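Local coordinates for protein inositol-1-monophosphatase (Nostoc sp., PDB 5ZHH) that probably hydrolyses inositol monophosphates to free inositol and phosphate, at residues A52-I57 / F102-G107. Residues are numbered along the deposited sequence; the frame is centred on the assembly and turned at random.
Sequences AVVLEI and FCVSIG
Val54 of helix 44-61 meets Ile106 and Val104 of strand 103-110 through methyl groups alone. All three residues direct their CB atoms toward the opposing segment. Val54 and Ile106 approach tip to tip, with Val54 CG1 3.9 Å from Ile106 CD1. Both methyls of Val54 border Ile106 CD1, CG1 more closely; CG2 also reaches Val104. CG1 lies anti to its own backbone N (chi1 176°) and makes the closest touch. CG2 lies beside that N, with Val54 CG2 4.3 Å from Val104 CG1. Ile106 reaches the helix by its long branch. Its CG1 stands anti to the carbonyl carbon, and the extended chi2 of 177° carries CD1 out to the valine. No hydrogen bond crosses between the segments. The backbones stay well apart, with Val54 CA and Ile106 CA at 8.5 Å. The area buried is small, 91 Å² over both sides, but all three residues are buried in the assembly. Neighbours complete the apolar layer. Helix 3-25 brings Ala18 to Val54, Leu22 to Val104 and Ala14 to Ile106, while Ile86 of the adjacent strand 82-90 touches both Val54 and Ile106. This is helix-on-sheet packing, in which helices 3-25 and 44-61 form an outer layer on the large mixed sheet, consistent with the alpha-beta-alpha-beta-alpha layered sandwich of the inositol monophosphatase family.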
# COMPACT_ATOMS: atom_id res chain seq x y z
N ALA A 52 -1.06 -24.57 9.66
CA ALA A 52 -0.73 -25.62 8.70
C ALA A 52 0.29 -25.13 7.68
O ALA A 52 1.22 -25.86 7.31
CB ALA A 52 -1.99 -26.12 8.00
N VAL A 53 0.13 -23.89 7.20
CA VAL A 53 1.08 -23.32 6.25
C VAL A 53 2.46 -23.18 6.88
O VAL A 53 3.48 -23.53 6.27
CB VAL A 53 0.56 -21.97 5.73
CG1 VAL A 53 1.67 -21.20 5.03
CG2 VAL A 53 -0.60 -22.19 4.78
N VAL A 54 2.53 -22.66 8.11
CA VAL A 54 3.82 -22.49 8.78
C VAL A 54 4.49 -23.84 9.01
O VAL A 54 5.68 -24.02 8.71
CB VAL A 54 3.65 -21.73 10.11
CG1 VAL A 54 4.99 -21.66 10.83
CG2 VAL A 54 3.11 -20.34 9.88
N LEU A 55 3.74 -24.80 9.54
CA LEU A 55 4.33 -26.10 9.86
C LEU A 55 4.86 -26.79 8.61
O LEU A 55 5.97 -27.32 8.60
CB LEU A 55 3.30 -26.99 10.56
CG LEU A 55 2.93 -26.55 11.98
CD1 LEU A 55 1.95 -27.53 12.61
CD2 LEU A 55 4.19 -26.43 12.81
N GLU A 56 4.08 -26.75 7.52
CA GLU A 56 4.51 -27.43 6.31
C GLU A 56 5.84 -26.88 5.81
O GLU A 56 6.74 -27.64 5.44
CB GLU A 56 3.43 -27.30 5.23
CG GLU A 56 3.65 -28.21 4.02
CD GLU A 56 4.65 -27.65 3.03
OE1 GLU A 56 4.78 -26.41 2.96
OE2 GLU A 56 5.31 -28.45 2.33
N ILE A 57 6.00 -25.55 5.84
CA ILE A 57 7.23 -24.94 5.35
C ILE A 57 8.41 -25.29 6.26
O ILE A 57 9.46 -25.73 5.79
CB ILE A 57 7.06 -23.42 5.20
CG1 ILE A 57 6.05 -23.11 4.09
CG2 ILE A 57 8.40 -22.73 4.95
CD1 ILE A 57 5.62 -21.65 4.02
N PHE A 102 -2.64 -7.74 14.96
CA PHE A 102 -2.43 -9.17 15.02
C PHE A 102 -1.33 -9.53 14.03
O PHE A 102 -1.02 -8.75 13.12
CB PHE A 102 -3.72 -9.95 14.73
CG PHE A 102 -4.37 -9.56 13.44
CD1 PHE A 102 -3.96 -10.14 12.24
CD2 PHE A 102 -5.37 -8.60 13.41
CE1 PHE A 102 -4.55 -9.77 11.04
CE2 PHE A 102 -5.96 -8.23 12.21
CZ PHE A 102 -5.55 -8.82 11.03
N CYS A 103 -0.74 -10.70 14.21
CA CYS A 103 0.44 -11.05 13.44
C CYS A 103 0.70 -12.54 13.52
O CYS A 103 0.09 -13.26 14.32
CB CYS A 103 1.67 -10.28 13.94
SG CYS A 103 2.09 -10.73 15.64
N VAL A 104 1.61 -13.00 12.67
CA VAL A 104 2.23 -14.31 12.76
C VAL A 104 3.59 -14.11 13.42
O VAL A 104 4.31 -13.17 13.06
CB VAL A 104 2.38 -14.96 11.37
CG1 VAL A 104 2.93 -16.38 11.49
CG2 VAL A 104 1.05 -14.96 10.64
N SER A 105 3.92 -14.94 14.40
CA SER A 105 5.20 -14.86 15.10
C SER A 105 5.91 -16.20 14.95
O SER A 105 5.35 -17.24 15.30
CB SER A 105 5.00 -14.52 16.58
OG SER A 105 6.25 -14.41 17.26
N ILE A 106 7.14 -16.16 14.42
CA ILE A 106 7.93 -17.37 14.17
C ILE A 106 9.31 -17.15 14.77
O ILE A 106 10.11 -16.36 14.24
CB ILE A 106 8.04 -17.68 12.67
CG1 ILE A 106 6.64 -17.89 12.08
CG2 ILE A 106 8.92 -18.89 12.44
CD1 ILE A 106 6.65 -18.14 10.58
N GLY A 107 9.61 -17.84 15.86
CA GLY A 107 10.88 -17.71 16.53
C GLY A 107 11.59 -19.04 16.62
O GLY A 107 10.95 -20.10 16.69